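Local coordinates for protein glycoside hydrolase (Streptococcus pneumoniae serotype 4, PDB 6ORH) that probably hydrolyses alpha-L-fucosidic linkages as a family 29 glycoside hydrolase, helping to degrade host-derived carbohydrate antigens, at residues 373-378 with 421-426; 326-331 with 445-450; 396-401 with 427-432. The protein carries 2 engineered substitutions. All coordinates share one frame; numbering follows the deposited sequence.

Contact 1 of 3, residues 373-378 with 421-426; sequences PKTFDV and GAVVEA
The ring of Phe376 carries CG1 of Val424 over one face. The methyl sits 4.0 Å from the ring centroid and 28° off its normal, a CH-pi contact. Ring atom CE1 lies 3.6 Å from Val424 CG1. Val424 O lies above the rim of that same face. At the ring edge, close to its plane, lies the carbonyl oxygen of Ala426, 3.9 Å from Phe376 CE2. Ala426 CB, on strand 421-426 with Val424, lies 4.2 Å from Phe376 CZ. Phe376 CG stands between its own backbone N and carbonyl carbon (chi1 57°), which carries it towards Val424. Val398 also touches the ring; Leu327 packs on Phe376 at its CB.

The backbones form an antiparallel ladder between 373-376 and 421-426, in one of the two sheets of the F5/8 type C (galactose-binding-like) beta domain. Lys374 and Ala426 exchange two hydrogen bonds, as do Phe376 and Val424. Thr375 and Glu425 make the non-hydrogen-bonded pair between them. Gly421 N donates to Asp377 O at 3.0 Å. Here the chain leaves the strand through a classic beta bulge, Asp377 and Val378 both facing Tyr448.

The other face has more polar atoms. Thr375 CG2 meets Val423 CG2 at 3.6 Å, while Thr375 OG1 lies over the CB and CG of Glu425. One water bonds to Thr375 OG1 at 2.9 Å and donates to Glu425 OE2 at 2.8 Å. The chemistry largely divides by face: the Phe376 side packs into the domain interior, with Lys374 NZ bonded to Leu327 O as its polar exception, and the Thr375 side ties the strands through a water.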
ATOM      1  N   PRO A 373       2.786 -26.955  14.790  1.00 31.25           N
ATOM      2  CA  PRO A 373       2.142 -25.648  14.637  1.00 29.51           C
ATOM      3  C   PRO A 373       2.945 -24.556  15.348  1.00 29.22           C
ATOM      4  O   PRO A 373       3.401 -24.748  16.480  1.00 28.21           O
ATOM      5  CB  PRO A 373       0.741 -25.807  15.261  1.00 28.31           C
ATOM      6  CG  PRO A 373       0.565 -27.304  15.499  1.00 30.37           C
ATOM      7  CD  PRO A 373       1.954 -27.907  15.555  1.00 29.89           C
ATOM      8  N   LYS A 374       3.193 -23.444  14.637  1.00 26.72           N
ATOM      9  CA  LYS A 374       3.856 -22.282  15.215  1.00 26.58           C
ATOM     10  C   LYS A 374       3.025 -21.050  14.890  1.00 24.37           C
ATOM     11  O   LYS A 374       2.217 -21.088  13.967  1.00 26.05           O
ATOM     12  CB  LYS A 374       5.274 -22.119  14.648  1.00 26.81           C
ATOM     13  CG  LYS A 374       6.128 -23.374  14.714  1.00 28.40           C
ATOM     14  CD  LYS A 374       7.612 -23.126  14.546  1.00 29.87           C
ATOM     15  CE  LYS A 374       8.404 -24.415  14.618  1.00 32.97           C
ATOM     16  NZ  LYS A 374       9.781 -24.250  14.087  1.00 33.46           N
ATOM     17  N   THR A 375       3.232 -19.965  15.649  1.00 24.18           N
ATOM     18  CA  THR A 375       2.425 -18.761  15.557  1.00 23.85           C
ATOM     19  C   THR A 375       3.281 -17.622  15.007  1.00 24.72           C
ATOM     20  O   THR A 375       4.308 -17.281  15.597  1.00 27.81           O
ATOM     21  CB  THR A 375       1.864 -18.371  16.924  1.00 24.83           C
ATOM     22  OG1 THR A 375       1.081 -19.505  17.297  1.00 24.94           O
ATOM     23  CG2 THR A 375       0.978 -17.149  16.899  1.00 23.91           C
ATOM     24  N   PHE A 376       2.825 -17.064  13.879  1.00 24.21           N
ATOM     25  CA  PHE A 376       3.601 -16.064  13.157  1.00 22.72           C
ATOM     26  C   PHE A 376       2.667 -15.064  12.479  1.00 21.46           C
ATOM     27  O   PHE A 376       1.459 -15.295  12.346  1.00 24.59           O
ATOM     28  CB  PHE A 376       4.550 -16.752  12.174  1.00 21.01           C
ATOM     29  CG  PHE A 376       3.832 -17.651  11.190  1.00 21.92           C
ATOM     30  CD1 PHE A 376       3.299 -17.140  10.017  1.00 22.05           C
ATOM     31  CD2 PHE A 376       3.691 -19.005  11.451  1.00 22.31           C
ATOM     32  CE1 PHE A 376       2.635 -17.965   9.119  1.00 22.19           C
ATOM     33  CE2 PHE A 376       3.022 -19.833  10.559  1.00 21.91           C
ATOM     34  CZ  PHE A 376       2.495 -19.309   9.396  1.00 24.46           C
ATOM     35  N   ASP A 377       3.230 -13.921  12.054  1.00 20.12           N
ATOM     36  CA  ASP A 377       2.474 -12.915  11.333  1.00 18.74           C
ATOM     37  C   ASP A 377       3.367 -12.192  10.324  1.00 17.53           C
ATOM     38  O   ASP A 377       2.927 -11.193   9.760  1.00 20.09           O
ATOM     39  CB  ASP A 377       1.785 -11.898  12.250  1.00 18.24           C
ATOM     40  CG  ASP A 377       2.703 -11.147  13.214  1.00 19.64           C
ATOM     41  OD1 ASP A 377       3.917 -11.462  13.293  1.00 19.51           O
ATOM     42  OD2 ASP A 377       2.170 -10.306  13.946  1.00 23.89           O
ATOM     43  N   VAL A 378       4.592 -12.696  10.123  1.00 18.28           N
ATOM     44  CA  VAL A 378       5.489 -12.113   9.126  1.00 16.80           C
ATOM     45  C   VAL A 378       6.171 -13.224   8.342  1.00 16.17           C
ATOM     46  O   VAL A 378       6.762 -14.134   8.921  1.00 18.75           O
ATOM     47  CB  VAL A 378       6.566 -11.203   9.744  1.00 16.69           C
ATOM     48  CG1 VAL A 378       7.379 -10.534   8.619  1.00 18.38           C
ATOM     49  CG2 VAL A 378       5.962 -10.145  10.650  1.00 18.99           C
ATOM     50  N   GLY A 421       0.831 -10.517   7.761  1.00 20.23           N
ATOM     51  CA  GLY A 421      -0.526 -11.022   7.662  1.00 21.34           C
ATOM     52  C   GLY A 421      -1.120 -11.071   9.060  1.00 23.64           C
ATOM     53  O   GLY A 421      -0.447 -10.708  10.025  1.00 23.44           O
ATOM     54  N   ALA A 422      -2.378 -11.517   9.147  1.00 25.19           N
ATOM     55  CA  ALA A 422      -3.006 -11.771  10.432  1.00 24.54           C
ATOM     56  C   ALA A 422      -2.208 -12.835  11.178  1.00 23.94           C
ATOM     57  O   ALA A 422      -1.703 -13.784  10.579  1.00 25.64           O
ATOM     58  CB  ALA A 422      -4.423 -12.233  10.207  1.00 23.71           C
ATOM     59  N   VAL A 423      -2.115 -12.678  12.497  1.00 24.84           N
ATOM     60  CA  VAL A 423      -1.429 -13.661  13.315  1.00 23.89           C
ATOM     61  C   VAL A 423      -2.158 -14.998  13.151  1.00 25.37           C
ATOM     62  O   VAL A 423      -3.382 -15.037  13.217  1.00 28.59           O
ATOM     63  CB  VAL A 423      -1.370 -13.206  14.788  1.00 28.89           C
ATOM     64  CG1 VAL A 423      -2.749 -12.849  15.313  1.00 31.31           C
ATOM     65  CG2 VAL A 423      -0.693 -14.244  15.671  1.00 30.19           C
ATOM     66  N   VAL A 424      -1.401 -16.068  12.887  1.00 22.37           N
ATOM     67  CA  VAL A 424      -1.954 -17.378  12.568  1.00 25.70           C
ATOM     68  C   VAL A 424      -1.103 -18.440  13.255  1.00 27.52           C
ATOM     69  O   VAL A 424       0.105 -18.276  13.423  1.00 26.78           O
ATOM     70  CB  VAL A 424      -2.079 -17.602  11.044  1.00 26.35           C
ATOM     71  CG1 VAL A 424      -0.735 -17.641  10.331  1.00 26.32           C
ATOM     72  CG2 VAL A 424      -2.849 -18.871  10.727  1.00 26.66           C
ATOM     73  N   GLU A 425      -1.759 -19.529  13.693  1.00 29.38           N
ATOM     74  CA  GLU A 425      -1.054 -20.713  14.158  1.00 28.41           C
ATOM     75  C   GLU A 425      -1.179 -21.783  13.077  1.00 28.58           C
ATOM     76  O   GLU A 425      -2.298 -22.169  12.717  1.00 32.52           O
ATOM     77  CB  GLU A 425      -1.621 -21.205  15.496  1.00 30.28           C
ATOM     78  CG  GLU A 425      -0.843 -22.377  16.080  1.00 33.52           C
ATOM     79  CD  GLU A 425      -1.350 -22.885  17.427  1.00 36.73           C
ATOM     80  OE1 GLU A 425      -2.558 -23.139  17.528  1.00 41.21           O
ATOM     81  OE2 GLU A 425      -0.547 -22.990  18.371  1.00 38.03           O
ATOM     82  N   ALA A 426      -0.031 -22.217  12.531  1.00 26.35           N
ATOM     83  CA  ALA A 426      -0.037 -23.101  11.377  1.00 24.79           C
ATOM     84  C   ALA A 426       1.269 -23.878  11.299  1.00 23.69           C
ATOM     85  O   ALA A 426       2.293 -23.471  11.852  1.00 26.02           O
ATOM     86  CB  ALA A 426      -0.309 -22.323  10.104  1.00 25.69           C
TER
HETATM   87  O   HOH W   1       2.060 -22.115  18.013  1.00 43.05           O

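Contact 2 of 3, residues 326-331 with 445-450; sequences DLALGA and ISLYKT
Asp326 begins an Asx turn inside a type I beta turn, and this turn docks on strand 441-448 at Ser446 and Leu447. In the Asx turn, Asp326 OD1 accepts from Ala328 N at 2.9 Å. The same oxygen also accepts from Leu447 N across the contact, at 3.1 Å. The two N-H groups come from opposite faces of the carboxylate plane, so OD1 is gripped from above and below. Asp326 CG lies anti to the backbone N (chi1 -179°), which places CG toward the strand.

The backbone of Leu447 is held at both polar atoms. Its N-H goes to the Asp326 side chain, and its carbonyl oxygen receives Leu327 N at 2.8 Å. The other carboxylate oxygen, OD2, accepts from Ser446 OG at 2.7 Å, though the position of that hydroxyl is less certain. A water also lies within bonding distance of Asp326 OD2 and Ile445 O, but it has more acceptors in reach than protons to give.

Apolar atoms make much of the rest of the interface. Ala328 CB points at the strand and meets Leu447 CG at 4.0 Å. Leu327 CB packs against Leu447 CB at 4.1 Å. On the other side of the strand, Tyr448 CE1 approaches Asp326 CA at 3.9 Å. The hydroxyl of Tyr448 is bonded to Glu380, and its ring meets Tyr323 edge-to-face.

The side chain of Asp326 is about 9 Å from that of Asp349, a residue seen to bind calcium in this protein, though no ion is bound to this chain in the model. The arrangement is that of an Asx turn with a type I beta turn, here fastening the connection after helix 306-322 to the beta domain of F5/8 type C family.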
ATOM      1  N   ASP A 326      13.630 -17.073  13.908  1.00 21.06           N
ATOM      2  CA  ASP A 326      13.130 -17.508  12.614  1.00 19.97           C
ATOM      3  C   ASP A 326      12.449 -18.865  12.793  1.00 20.21           C
ATOM      4  O   ASP A 326      13.133 -19.898  12.883  1.00 20.28           O
ATOM      5  CB  ASP A 326      14.281 -17.618  11.607  1.00 20.49           C
ATOM      6  CG  ASP A 326      13.834 -18.043  10.219  1.00 19.95           C
ATOM      7  OD1 ASP A 326      12.625 -18.262  10.044  1.00 20.27           O
ATOM      8  OD2 ASP A 326      14.710 -18.171   9.337  1.00 21.03           O
ATOM      9  N   LEU A 327      11.116 -18.840  12.759  1.00 19.93           N
ATOM     10  CA  LEU A 327      10.290 -20.013  13.023  1.00 21.32           C
ATOM     11  C   LEU A 327      10.328 -20.985  11.850  1.00 22.49           C
ATOM     12  O   LEU A 327       9.811 -22.108  11.941  1.00 24.95           O
ATOM     13  CB  LEU A 327       8.863 -19.562  13.310  1.00 21.91           C
ATOM     14  CG  LEU A 327       8.729 -18.637  14.516  1.00 23.68           C
ATOM     15  CD1 LEU A 327       7.433 -17.868  14.438  1.00 23.19           C
ATOM     16  CD2 LEU A 327       8.789 -19.467  15.802  1.00 24.85           C
ATOM     17  N   ALA A 328      10.929 -20.561  10.728  1.00 21.49           N
ATOM     18  CA  ALA A 328      11.014 -21.429   9.572  1.00 19.53           C
ATOM     19  C   ALA A 328      12.338 -22.193   9.516  1.00 20.49           C
ATOM     20  O   ALA A 328      12.470 -23.087   8.692  1.00 21.69           O
ATOM     21  CB  ALA A 328      10.790 -20.627   8.297  1.00 20.60           C
ATOM     22  N   LEU A 329      13.308 -21.871  10.387  1.00 23.57           N
ATOM     23  CA  LEU A 329      14.620 -22.499  10.273  1.00 28.13           C
ATOM     24  C   LEU A 329      14.477 -24.017  10.355  1.00 28.43           C
ATOM     25  O   LEU A 329      13.863 -24.531  11.280  1.00 33.16           O
ATOM     26  CB  LEU A 329      15.523 -22.028  11.417  1.00 31.10           C
ATOM     27  CG  LEU A 329      16.486 -20.885  11.143  1.00 32.48           C
ATOM     28  CD1 LEU A 329      17.330 -20.627  12.383  1.00 30.98           C
ATOM     29  CD2 LEU A 329      17.371 -21.134   9.923  1.00 30.50           C
ATOM     30  N   GLY A 330      15.043 -24.733   9.386  1.00 30.27           N
ATOM     31  CA  GLY A 330      15.023 -26.187   9.379  1.00 30.58           C
ATOM     32  C   GLY A 330      13.696 -26.799   8.936  1.00 31.99           C
ATOM     33  O   GLY A 330      13.567 -28.018   8.876  1.00 31.67           O
ATOM     34  N   ALA A 331      12.693 -25.972   8.614  1.00 30.31           N
ATOM     35  CA  ALA A 331      11.471 -26.506   8.026  1.00 26.82           C
ATOM     36  C   ALA A 331      11.776 -27.302   6.753  1.00 28.41           C
ATOM     37  O   ALA A 331      12.678 -26.962   5.987  1.00 29.11           O
ATOM     38  CB  ALA A 331      10.502 -25.378   7.751  1.00 26.60           C
ATOM     39  N   ILE A 445      13.643 -18.281   3.060  1.00 17.95           N
ATOM     40  CA  ILE A 445      12.294 -18.004   3.527  1.00 17.36           C
ATOM     41  C   ILE A 445      12.340 -18.092   5.053  1.00 18.67           C
ATOM     42  O   ILE A 445      12.837 -19.093   5.581  1.00 19.76           O
ATOM     43  CB  ILE A 445      11.239 -18.975   2.954  1.00 16.92           C
ATOM     44  CG1 ILE A 445      11.130 -18.893   1.426  1.00 17.49           C
ATOM     45  CG2 ILE A 445       9.883 -18.739   3.606  1.00 16.86           C
ATOM     46  CD1 ILE A 445      10.510 -20.117   0.805  1.00 19.95           C
ATOM     47  N   SER A 446      11.905 -17.020   5.716  1.00 17.79           N
ATOM     48  CA  SER A 446      11.866 -16.930   7.172  1.00 17.46           C
ATOM     49  C   SER A 446      10.455 -16.573   7.632  1.00 19.04           C
ATOM     50  O   SER A 446       9.680 -15.999   6.865  1.00 17.23           O
ATOM     51  CB  SER A 446      12.904 -15.946   7.703  1.00 18.55           C
ATOM     52  OG  SER A 446      14.226 -16.388   7.342  1.00 18.23           O
ATOM     53  N   LEU A 447      10.123 -16.917   8.890  1.00 17.07           N
ATOM     54  CA  LEU A 447       8.849 -16.586   9.504  1.00 18.08           C
ATOM     55  C   LEU A 447       9.118 -15.996  10.885  1.00 19.17           C
ATOM     56  O   LEU A 447       9.982 -16.509  11.612  1.00 20.31           O
ATOM     57  CB  LEU A 447       7.999 -17.854   9.670  1.00 18.18           C
ATOM     58  CG  LEU A 447       7.470 -18.476   8.376  1.00 19.92           C
ATOM     59  CD1 LEU A 447       6.901 -19.871   8.652  1.00 20.18           C
ATOM     60  CD2 LEU A 447       6.411 -17.570   7.751  1.00 18.29           C
ATOM     61  N   TYR A 448       8.383 -14.929  11.202  1.00 18.52           N
ATOM     62  CA  TYR A 448       8.524 -14.263  12.494  1.00 19.88           C
ATOM     63  C   TYR A 448       7.170 -13.895  13.084  1.00 19.47           C
ATOM     64  O   TYR A 448       6.156 -13.766  12.389  1.00 19.00           O
ATOM     65  CB  TYR A 448       9.329 -12.963  12.387  1.00 19.82           C
ATOM     66  CG  TYR A 448      10.601 -13.062  11.590  1.00 19.82           C
ATOM     67  CD1 TYR A 448      11.729 -13.726  12.075  1.00 19.21           C
ATOM     68  CD2 TYR A 448      10.694 -12.447  10.345  1.00 19.15           C
ATOM     69  CE1 TYR A 448      12.909 -13.799  11.353  1.00 20.28           C
ATOM     70  CE2 TYR A 448      11.862 -12.525   9.606  1.00 20.05           C
ATOM     71  CZ  TYR A 448      12.966 -13.194  10.100  1.00 20.39           C
ATOM     72  OH  TYR A 448      14.112 -13.279   9.370  1.00 23.37           O
ATOM     73  N   LYS A 449       7.197 -13.692  14.410  1.00 21.29           N
ATOM     74  CA  LYS A 449       6.105 -13.066  15.126  1.00 22.55           C
ATOM     75  C   LYS A 449       6.525 -11.666  15.586  1.00 21.80           C
ATOM     76  O   LYS A 449       7.505 -11.521  16.325  1.00 23.64           O
ATOM     77  CB  LYS A 449       5.737 -13.932  16.343  1.00 24.13           C
ATOM     78  CG  LYS A 449       4.584 -13.394  17.188  1.00 25.15           C
ATOM     79  CD  LYS A 449       3.294 -13.193  16.426  1.00 28.77           C
ATOM     80  CE  LYS A 449       2.256 -12.392  17.186  1.00 30.27           C
ATOM     81  NZ  LYS A 449       2.567 -10.944  17.226  1.00 31.77           N
ATOM     82  N   THR A 450       5.725 -10.661  15.221  1.00 20.87           N
ATOM     83  CA  THR A 450       5.970  -9.295  15.662  1.00 22.59           C
ATOM     84  C   THR A 450       5.853  -9.206  17.180  1.00 25.14           C
ATOM     85  O   THR A 450       5.050  -9.906  17.797  1.00 23.70           O
ATOM     86  CB  THR A 450       5.020  -8.271  15.025  1.00 23.96           C
ATOM     87  OG1 THR A 450       3.660  -8.532  15.361  1.00 22.88           O
ATOM     88  CG2 THR A 450       5.173  -8.145  13.522  1.00 22.42           C
TER
HETATM   89  O   HOH W   2      14.943 -19.945   7.098  1.00 22.64           O

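Contact 3 of 3, residues 396-401 with 427-432; sequences VQVEVD and QKIRVV
Gln397 has CG anti to its carbonyl carbon (chi1 -40°), and Arg430 does the same (chi1 -76°). Both side chains then run on extended, on the same face of the sheet, and cross at an angle. Gln397 OE1 comes to 3.6 Å from Arg430 CD, beside the aliphatic part of the arginine. The amide and guanidinium planes are 19° apart, nearly coplanar. A water lies in the guanidinium plane at its edge. It donates to Gln397 OE1 and accepts from Arg430 NH1. Both distances are short, so their exact values deserve caution.

Gln397 and Arg430 are also the hydrogen-bonded pair of the antiparallel ladder, in the second sheet of the F5/8 type C beta domain. Gln397 N donates to Arg430 O, and Arg430 N donates to Gln397 O at 2.8 Å. A further bond joins Glu399 N to Lys428 O at 3.1 Å. Near that end Glu399 and Lys428 lie side by side, with Glu399 OE1 3.6 Å from Lys428 CD. Their charged atoms are not in contact: Glu399 OE1 and Lys428 NZ are 4.7 Å apart. A second water links Glu399 O to Gln427 N, where the chain turns its corner.

The opposite face is apolar. Val396 CG1 touches Ile429 CG2 at 3.9 Å, and Val398 CG1 touches Ile429 CG1 at the same distance. Ile429 thus sits between two valines, and Val431 continues the row. Phe376 touches Ile429, while Ile379 touches Val396 and Val431.

Arg430 forms salt bridges with Glu367 and with Glu176 of the second subunit, and a cation-pi contact with Trp404. The two carboxylates probably balance its charge and fix the guanidinium. Through Arg430 the polar face reaches the second subunit, while the valine and isoleucine face supplies the domain interior.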
ATOM      1  N   VAL A 396       1.131 -15.986  -0.657  1.00 14.01           N
ATOM      2  CA  VAL A 396       1.463 -16.893   0.428  1.00 15.09           C
ATOM      3  C   VAL A 396       0.148 -17.411   1.002  1.00 16.01           C
ATOM      4  O   VAL A 396      -0.805 -16.659   1.191  1.00 15.41           O
ATOM      5  CB  VAL A 396       2.248 -16.126   1.508  1.00 14.54           C
ATOM      6  CG1 VAL A 396       2.565 -17.032   2.696  1.00 15.95           C
ATOM      7  CG2 VAL A 396       3.558 -15.612   0.935  1.00 15.41           C
ATOM      8  N   GLN A 397       0.105 -18.718   1.299  1.00 17.12           N
ATOM      9  CA  GLN A 397      -1.080 -19.273   1.929  1.00 18.83           C
ATOM     10  C   GLN A 397      -0.665 -20.105   3.136  1.00 17.53           C
ATOM     11  O   GLN A 397       0.481 -20.540   3.232  1.00 17.64           O
ATOM     12  CB  GLN A 397      -1.858 -20.197   0.988  1.00 20.04           C
ATOM     13  CG  GLN A 397      -1.948 -19.710  -0.444  1.00 24.13           C
ATOM     14  CD  GLN A 397      -2.638 -20.781  -1.240  1.00 30.68           C
ATOM     15  OE1 GLN A 397      -2.234 -21.942  -1.218  1.00 31.37           O
ATOM     16  NE2 GLN A 397      -3.721 -20.402  -1.895  1.00 32.01           N
ATOM     17  N   VAL A 398      -1.618 -20.313   4.046  1.00 18.31           N
ATOM     18  CA  VAL A 398      -1.385 -21.131   5.228  1.00 17.74           C
ATOM     19  C   VAL A 398      -2.557 -22.097   5.377  1.00 19.46           C
ATOM     20  O   VAL A 398      -3.685 -21.740   5.056  1.00 20.41           O
ATOM     21  CB  VAL A 398      -1.174 -20.268   6.482  1.00 20.92           C
ATOM     22  CG1 VAL A 398       0.147 -19.497   6.399  1.00 20.55           C
ATOM     23  CG2 VAL A 398      -2.324 -19.305   6.722  1.00 22.89           C
ATOM     24  N   GLU A 399      -2.265 -23.330   5.798  1.00 21.12           N
ATOM     25  CA  GLU A 399      -3.343 -24.299   5.969  1.00 22.10           C
ATOM     26  C   GLU A 399      -3.940 -24.158   7.369  1.00 23.57           C
ATOM     27  O   GLU A 399      -3.219 -24.242   8.360  1.00 23.28           O
ATOM     28  CB  GLU A 399      -2.830 -25.715   5.723  1.00 21.68           C
ATOM     29  CG  GLU A 399      -3.977 -26.730   5.641  1.00 23.97           C
ATOM     30  CD  GLU A 399      -3.510 -28.150   5.346  1.00 25.76           C
ATOM     31  OE1 GLU A 399      -2.437 -28.527   5.844  1.00 26.77           O
ATOM     32  OE2 GLU A 399      -4.205 -28.860   4.579  1.00 28.62           O
ATOM     33  N   VAL A 400      -5.264 -23.951   7.417  1.00 25.08           N
ATOM     34  CA  VAL A 400      -5.984 -23.727   8.657  1.00 29.21           C
ATOM     35  C   VAL A 400      -7.172 -24.675   8.647  1.00 29.72           C
ATOM     36  O   VAL A 400      -8.089 -24.534   7.826  1.00 29.26           O
ATOM     37  CB  VAL A 400      -6.418 -22.259   8.826  1.00 30.21           C
ATOM     38  CG1 VAL A 400      -7.231 -22.058  10.098  1.00 32.48           C
ATOM     39  CG2 VAL A 400      -5.225 -21.314   8.796  1.00 29.53           C
ATOM     40  N   ASP A 401      -7.108 -25.674   9.539  1.00 32.54           N
ATOM     41  CA  ASP A 401      -8.185 -26.639   9.669  1.00 35.23           C
ATOM     42  C   ASP A 401      -8.462 -27.310   8.326  1.00 30.89           C
ATOM     43  O   ASP A 401      -9.617 -27.506   7.951  1.00 33.46           O
ATOM     44  CB  ASP A 401      -9.440 -25.968  10.232  1.00 41.15           C
ATOM     45  CG  ASP A 401      -9.430 -25.923  11.742  1.00 48.72           C
ATOM     46  OD1 ASP A 401      -9.607 -27.001  12.344  1.00 55.47           O
ATOM     47  OD2 ASP A 401      -9.213 -24.822  12.298  1.00 53.31           O
ATOM     48  N   GLN A 427       1.205 -25.009  10.602  1.00 22.14           N
ATOM     49  CA  GLN A 427       2.348 -25.872  10.427  1.00 22.43           C
ATOM     50  C   GLN A 427       2.763 -25.904   8.957  1.00 19.41           C
ATOM     51  O   GLN A 427       3.924 -26.190   8.660  1.00 21.16           O
ATOM     52  CB  GLN A 427       1.989 -27.278  10.912  1.00 23.20           C
ATOM     53  CG  GLN A 427       3.120 -28.274  10.723  1.00 23.92           C
ATOM     54  CD  GLN A 427       2.881 -29.538  11.516  1.00 26.59           C
ATOM     55  OE1 GLN A 427       2.182 -29.532  12.533  1.00 27.51           O
ATOM     56  NE2 GLN A 427       3.446 -30.620  11.016  1.00 25.71           N
ATOM     57  N   LYS A 428       1.791 -25.687   8.046  1.00 21.01           N
ATOM     58  CA  LYS A 428       2.082 -25.754   6.624  1.00 18.61           C
ATOM     59  C   LYS A 428       1.800 -24.413   5.947  1.00 19.38           C
ATOM     60  O   LYS A 428       0.760 -23.796   6.169  1.00 19.70           O
ATOM     61  CB  LYS A 428       1.324 -26.902   5.961  1.00 21.81           C
ATOM     62  CG  LYS A 428       1.677 -28.268   6.552  1.00 24.56           C
ATOM     63  CD  LYS A 428       1.045 -29.425   5.834  1.00 27.89           C
ATOM     64  CE  LYS A 428       1.349 -30.754   6.496  1.00 34.68           C
ATOM     65  NZ  LYS A 428       0.844 -31.877   5.665  1.00 37.25           N
ATOM     66  N   ILE A 429       2.766 -23.990   5.123  1.00 19.32           N
ATOM     67  CA  ILE A 429       2.715 -22.713   4.419  1.00 19.76           C
ATOM     68  C   ILE A 429       3.058 -22.957   2.956  1.00 18.47           C
ATOM     69  O   ILE A 429       3.929 -23.773   2.662  1.00 19.82           O
ATOM     70  CB  ILE A 429       3.718 -21.719   5.066  1.00 19.85           C
ATOM     71  CG1 ILE A 429       3.451 -21.481   6.561  1.00 22.06           C
ATOM     72  CG2 ILE A 429       3.761 -20.406   4.294  1.00 19.37           C
ATOM     73  CD1 ILE A 429       4.194 -22.461   7.474  1.00 22.95           C
ATOM     74  N   ARG A 430       2.412 -22.225   2.024  1.00 16.30           N
ATOM     75  CA  ARG A 430       2.812 -22.286   0.625  1.00 16.85           C
ATOM     76  C   ARG A 430       3.239 -20.895   0.173  1.00 16.67           C
ATOM     77  O   ARG A 430       2.566 -19.908   0.491  1.00 17.95           O
ATOM     78  CB  ARG A 430       1.675 -22.748  -0.293  1.00 17.27           C
ATOM     79  CG  ARG A 430       1.427 -24.253  -0.202  1.00 17.58           C
ATOM     80  CD  ARG A 430       0.074 -24.693  -0.725  1.00 19.93           C
ATOM     81  NE  ARG A 430       0.055 -26.163  -0.650  1.00 21.18           N
ATOM     82  CZ  ARG A 430      -0.967 -26.932  -1.039  1.00 23.68           C
ATOM     83  NH1 ARG A 430      -2.057 -26.399  -1.575  1.00 22.67           N
ATOM     84  NH2 ARG A 430      -0.878 -28.247  -0.916  1.00 23.70           N
ATOM     85  N   VAL A 431       4.387 -20.859  -0.508  1.00 17.43           N
ATOM     86  CA  VAL A 431       4.834 -19.664  -1.215  1.00 16.60           C
ATOM     87  C   VAL A 431       4.657 -19.965  -2.698  1.00 15.72           C
ATOM     88  O   VAL A 431       5.230 -20.927  -3.237  1.00 16.29           O
ATOM     89  CB  VAL A 431       6.283 -19.286  -0.841  1.00 16.19           C
ATOM     90  CG1 VAL A 431       6.811 -18.129  -1.699  1.00 15.87           C
ATOM     91  CG2 VAL A 431       6.331 -18.871   0.628  1.00 17.25           C
ATOM     92  N   VAL A 432       3.865 -19.118  -3.383  1.00 15.56           N
ATOM     93  CA  VAL A 432       3.549 -19.382  -4.775  1.00 15.72           C
ATOM     94  C   VAL A 432       4.043 -18.205  -5.607  1.00 16.25           C
ATOM     95  O   VAL A 432       3.531 -17.094  -5.455  1.00 17.29           O
ATOM     96  CB  VAL A 432       2.048 -19.638  -5.001  1.00 16.99           C
ATOM     97  CG1 VAL A 432       1.759 -20.033  -6.447  1.00 16.22           C
ATOM     98  CG2 VAL A 432       1.494 -20.703  -4.055  1.00 18.70           C
TER
HETATM   99  O   HOH W   3      -3.001 -24.065  -2.253  1.00 34.91           O
HETATM  100  O   HOH W   4      -1.033 -25.817   8.962  1.00 22.79           O

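In the fold
The three contacts belong to the beta domain, in which two antiparallel sheets pack face to face. Contact 3 lies in one sheet, and contacts 1 and 2 reach the other. The centres of contacts 1 and 2 are about 10 Å apart, as are those of 1 and 3. Phe376 CZ of contact 1 meets Ile429 CG1 of contact 3 at 3.7 Å. Leu447 CD1 of contact 2 meets Ile429 CD1 at 3.9 Å. Ile429 is therefore common ground for all three. The larger glycan pocket lies in the catalytic part of the chain. A separate bound 2-acetamido-2-deoxy-alpha-D-glucopyranose, probably the ligand at Val403, Trp404 and Gln405, is about 5 Å from the side chain of Gln397.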